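Local coordinates for tRNA threonylcarbamoyladenosine biosynthesis protein TsaE (Haemophilus influenzae, PDB 1HTW) that binds ATP and magnesium and is required for forming the threonylcarbamoyl group on adenosine 37 of tRNAs that read codons beginning with adenine, at residues S13-G18 with K46-R51. Sequence-based numbering, arbitrary orientation.
Sequences SMLRFG and KTTLTR. With MG (magnesium ion), chain D; ADP (adenosine-5'-diphosphate), chain H.
The Arg51 guanidinium carries Leu15 on one face: CD2 of Leu15 sits 3.7 Å above the plane, displaced from the centre toward the edge of the group, while Leu15 CD1 approaches Arg51 NH2 at 3.5 Å. The arginine chain bends at chi3 (102°); NH2 makes a salt bridge to Glu11 at the start of helix 11-28, and NH1 hydrogen-bonds to Gln55, one turn on in its own helix. The Phe17 ring meets Leu49 CD1 at its edge, near the ring plane, and also packs nearly parallel to Phe156. Leu49, with CG anti to its backbone N (chi1 172°), brings CD1 to 3.5 Å from Gly18 CA. Gly18 has no side chain, and its CA lies 5.4 Å from Leu49 CA; the axes of 13-18 and 46-51 approach to 8.0 Å and cross at -54°. Met14 crosses Leu49 at about a right angle, its SD 4.1 Å from Leu49 CB, and its CB lies 3.7 Å from ADP N1. Thr48 splits its branches: CG2 goes to Met14, Leu15 and adenine C2, while OG1 and the backbone N both donate to ADP O2A. Just before it, at the N-terminal end of the helix that follows the P-loop, Lys46 N and NZ both grip ADP O2B, and Thr47 OG1 joins ADP O1B, three waters and Glu113 around the magnesium. The helices thus meet through apolar side chains and an arginine face whose charge is paired with Glu11, itself hydrogen-bonded to ADP; magnesium, Lys46 and the helix N-terminus probably share in neutralising the phosphates.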
ATOM      1  N   SER A  13      12.891  11.369   1.623  1.00 21.81           N
ATOM      2  CA  SER A  13      11.668  11.697   2.359  1.00 18.41           C
ATOM      3  C   SER A  13      10.553  10.714   2.017  1.00 17.25           C
ATOM      4  O   SER A  13       9.700  10.481   2.903  1.00 18.21           O
ATOM      5  CB  SER A  13      11.232  13.132   1.932  1.00 20.60           C
ATOM      6  OG  SER A  13      12.211  14.034   2.501  1.00 30.33           O
ATOM      7  N   MET A  14      10.485  10.161   0.842  1.00 14.56           N
ATOM      8  CA  MET A  14       9.434   9.227   0.490  1.00 15.84           C
ATOM      9  C   MET A  14       9.654   7.928   1.345  1.00 19.82           C
ATOM     10  O   MET A  14       8.683   7.341   1.775  1.00 17.26           O
ATOM     11  CB  MET A  14       9.466   8.789  -0.970  1.00 15.79           C
ATOM     12  CG  MET A  14       8.345   7.906  -1.402  1.00 15.29           C
ATOM     13  SD  MET A  14       6.577   8.638  -1.231  1.00 22.03           S
ATOM     14  CE  MET A  14       6.223   9.071  -3.027  1.00 20.94           C
ATOM     15  N   LEU A  15      10.947   7.587   1.404  1.00 13.67           N
ATOM     16  CA  LEU A  15      11.259   6.351   2.197  1.00 16.42           C
ATOM     17  C   LEU A  15      10.983   6.547   3.676  1.00 15.04           C
ATOM     18  O   LEU A  15      10.329   5.600   4.248  1.00 18.64           O
ATOM     19  CB  LEU A  15      12.718   6.019   1.922  1.00 13.08           C
ATOM     20  CG  LEU A  15      13.097   5.684   0.489  1.00 20.28           C
ATOM     21  CD1 LEU A  15      14.627   5.567   0.369  1.00 20.90           C
ATOM     22  CD2 LEU A  15      12.366   4.497  -0.076  1.00 16.58           C
ATOM     23  N   ARG A  16      11.272   7.650   4.277  1.00 16.21           N
ATOM     24  CA  ARG A  16      10.973   7.970   5.661  1.00 20.21           C
ATOM     25  C   ARG A  16       9.469   7.996   5.876  1.00 17.92           C
ATOM     26  O   ARG A  16       8.970   7.499   6.914  1.00 19.27           O
ATOM     27  CB  ARG A  16      11.576   9.330   6.032  1.00 20.02           C
ATOM     28  CG  ARG A  16      11.263   9.776   7.471  1.00 27.29           C
ATOM     29  CD  ARG A  16      11.966  11.108   7.758  1.00 39.02           C
ATOM     30  NE  ARG A  16      11.488  11.738   8.971  1.00 49.45           N
ATOM     31  CZ  ARG A  16      11.004  12.972   9.100  1.00 31.51           C
ATOM     32  NH1 ARG A  16      10.874  13.769   8.049  1.00 61.79           N
ATOM     33  NH2 ARG A  16      10.651  13.411  10.301  1.00 55.61           N
ATOM     34  N   PHE A  17       8.711   8.556   4.921  1.00 17.41           N
ATOM     35  CA  PHE A  17       7.267   8.554   5.077  1.00 16.12           C
ATOM     36  C   PHE A  17       6.693   7.148   4.967  1.00 17.37           C
ATOM     37  O   PHE A  17       5.872   6.756   5.796  1.00 15.50           O
ATOM     38  CB  PHE A  17       6.604   9.436   3.953  1.00 14.72           C
ATOM     39  CG  PHE A  17       5.096   9.464   4.140  1.00 18.04           C
ATOM     40  CD1 PHE A  17       4.548  10.439   4.984  1.00 23.24           C
ATOM     41  CD2 PHE A  17       4.292   8.568   3.498  1.00 18.93           C
ATOM     42  CE1 PHE A  17       3.151  10.445   5.154  1.00 18.83           C
ATOM     43  CE2 PHE A  17       2.927   8.546   3.705  1.00 17.70           C
ATOM     44  CZ  PHE A  17       2.365   9.526   4.532  1.00 21.51           C
ATOM     45  N   GLY A  18       7.267   6.309   4.075  1.00 16.34           N
ATOM     46  CA  GLY A  18       6.790   4.917   4.028  1.00 12.97           C
ATOM     47  C   GLY A  18       7.063   4.206   5.379  1.00 14.86           C
ATOM     48  O   GLY A  18       6.189   3.462   5.845  1.00 15.88           O
ATOM     49  N   LYS A  46       4.868   4.874  -6.535  1.00 15.86           N
ATOM     50  CA  LYS A  46       4.018   3.898  -5.760  1.00 18.08           C
ATOM     51  C   LYS A  46       4.911   2.765  -5.265  1.00 19.44           C
ATOM     52  O   LYS A  46       4.943   2.438  -4.063  1.00 16.33           O
ATOM     53  CB  LYS A  46       2.864   3.351  -6.577  1.00 17.19           C
ATOM     54  CG  LYS A  46       1.869   4.330  -7.178  1.00 15.82           C
ATOM     55  CD  LYS A  46       0.834   3.727  -8.095  1.00 17.31           C
ATOM     56  CE  LYS A  46       1.372   3.188  -9.407  1.00 26.71           C
ATOM     57  NZ  LYS A  46       2.009   4.276 -10.271  1.00 19.87           N
ATOM     58  N   THR A  47       5.720   2.209  -6.170  1.00 15.37           N
ATOM     59  CA  THR A  47       6.703   1.174  -5.776  1.00 18.81           C
ATOM     60  C   THR A  47       7.773   1.644  -4.908  1.00 17.92           C
ATOM     61  O   THR A  47       8.244   0.934  -3.947  1.00 16.08           O
ATOM     62  CB  THR A  47       7.144   0.449  -7.075  1.00 15.23           C
ATOM     63  OG1 THR A  47       6.052  -0.152  -7.679  1.00 17.37           O
ATOM     64  CG2 THR A  47       8.218  -0.591  -6.693  1.00 24.55           C
ATOM     65  N   THR A  48       8.302   2.903  -4.997  1.00 15.86           N
ATOM     66  CA  THR A  48       9.292   3.421  -4.084  1.00 13.25           C
ATOM     67  C   THR A  48       8.720   3.630  -2.641  1.00 13.81           C
ATOM     68  O   THR A  48       9.423   3.335  -1.704  1.00 16.51           O
ATOM     69  CB  THR A  48       9.810   4.803  -4.531  1.00 15.62           C
ATOM     70  OG1 THR A  48      10.511   4.464  -5.804  1.00 20.45           O
ATOM     71  CG2 THR A  48      10.785   5.395  -3.585  1.00 18.27           C
ATOM     72  N   LEU A  49       7.460   4.041  -2.638  1.00 14.58           N
ATOM     73  CA  LEU A  49       6.824   4.175  -1.282  1.00 13.40           C
ATOM     74  C   LEU A  49       6.644   2.743  -0.671  1.00 11.56           C
ATOM     75  O   LEU A  49       7.019   2.687   0.503  1.00 14.22           O
ATOM     76  CB  LEU A  49       5.396   4.744  -1.483  1.00 15.83           C
ATOM     77  CG  LEU A  49       4.546   4.759  -0.197  1.00 14.55           C
ATOM     78  CD1 LEU A  49       5.267   5.420   0.956  1.00 20.00           C
ATOM     79  CD2 LEU A  49       3.192   5.446  -0.455  1.00 19.54           C
ATOM     80  N   THR A  50       6.231   1.850  -1.475  1.00 15.74           N
ATOM     81  CA  THR A  50       6.121   0.427  -0.984  1.00 17.56           C
ATOM     82  C   THR A  50       7.472  -0.041  -0.473  1.00 18.63           C
ATOM     83  O   THR A  50       7.573  -0.693   0.577  1.00 14.42           O
ATOM     84  CB  THR A  50       5.706  -0.444  -2.148  1.00 15.57           C
ATOM     85  OG1 THR A  50       4.359  -0.085  -2.539  1.00 19.29           O
ATOM     86  CG2 THR A  50       5.626  -1.940  -1.696  1.00 17.78           C
ATOM     87  N   ARG A  51       8.529   0.249  -1.208  1.00 17.20           N
ATOM     88  CA  ARG A  51       9.880  -0.112  -0.724  1.00 18.73           C
ATOM     89  C   ARG A  51      10.235   0.508   0.583  1.00 21.41           C
ATOM     90  O   ARG A  51      10.754  -0.134   1.535  1.00 18.76           O
ATOM     91  CB  ARG A  51      10.904   0.131  -1.842  1.00 21.90           C
ATOM     92  CG  ARG A  51      12.360   0.002  -1.444  1.00 22.81           C
ATOM     93  CD  ARG A  51      13.259   0.288  -2.703  1.00 19.08           C
ATOM     94  NE  ARG A  51      13.859   1.587  -2.742  1.00 20.45           N
ATOM     95  CZ  ARG A  51      14.759   2.216  -2.072  1.00 29.90           C
ATOM     96  NH1 ARG A  51      15.369   1.739  -0.974  1.00 19.86           N
ATOM     97  NH2 ARG A  51      15.062   3.491  -2.403  1.00 26.00           N
TER
HETATM   98 MG    MG D 561       5.090   0.576  -9.390  1.00 22.59          MG
HETATM   99  PB  ADP H 560       5.487   3.857  -9.753  1.00 19.45           P
HETATM  100  O1B ADP H 560       5.413   2.512  -9.020  1.00 18.98           O
HETATM  101  O2B ADP H 560       4.427   4.789  -9.346  1.00 20.16           O
HETATM  102  O3B ADP H 560       5.446   3.537 -11.310  1.00 26.45           O
HETATM  103  PA  ADP H 560       8.304   3.897  -9.069  1.00 20.91           P
HETATM  104  O1A ADP H 560       8.662   2.609  -9.739  1.00 25.00           O
HETATM  105  O2A ADP H 560       8.444   3.914  -7.598  1.00 19.97           O
HETATM  106  O3A ADP H 560       6.894   4.435  -9.544  1.00 15.72           O
HETATM  107  O5' ADP H 560       9.294   5.004  -9.673  1.00 24.82           O
HETATM  108  C5' ADP H 560       9.594   6.233  -9.062  1.00 15.63           C
HETATM  109  C4' ADP H 560      10.873   6.788  -9.745  1.00 24.85           C
HETATM  110  O4' ADP H 560      11.017   8.164  -9.403  1.00 24.46           O
HETATM  111  C3' ADP H 560      12.134   6.071  -9.316  1.00 27.78           C
HETATM  112  O3' ADP H 560      13.026   5.880 -10.459  1.00 31.52           O
HETATM  113  C2' ADP H 560      12.646   7.004  -8.236  1.00 24.74           C
HETATM  114  O2' ADP H 560      14.025   6.873  -7.949  1.00 31.93           O
HETATM  115  C1' ADP H 560      12.209   8.395  -8.747  1.00 21.52           C
HETATM  116  N9  ADP H 560      12.004   9.352  -7.689  1.00 33.39           N
HETATM  117  C8  ADP H 560      12.526  10.613  -7.622  1.00 33.51           C
HETATM  118  N7  ADP H 560      12.151  11.359  -6.642  1.00 32.82           N
HETATM  119  C5  ADP H 560      11.325  10.562  -5.981  1.00 28.71           C
HETATM  120  C6  ADP H 560      10.584  10.884  -4.870  1.00 23.30           C
HETATM  121  N6  ADP H 560      10.568  12.065  -4.268  1.00 19.99           N
HETATM  122  N1  ADP H 560       9.716   9.913  -4.467  1.00 20.27           N
HETATM  123  C2  ADP H 560       9.650   8.742  -5.121  1.00 19.75           C
HETATM  124  N3  ADP H 560      10.295   8.352  -6.241  1.00 23.88           N
HETATM  125  C4  ADP H 560      11.158   9.341  -6.578  1.00 25.84           C
HETATM  126  O   HOH W   1       4.146   1.217 -11.186  1.00 23.47           O
HETATM  127  O   HOH W   2       7.010   0.450 -10.438  1.00 24.39           O
HETATM  128  O   HOH W   3       4.824  -1.572 -10.088  1.00 27.95           O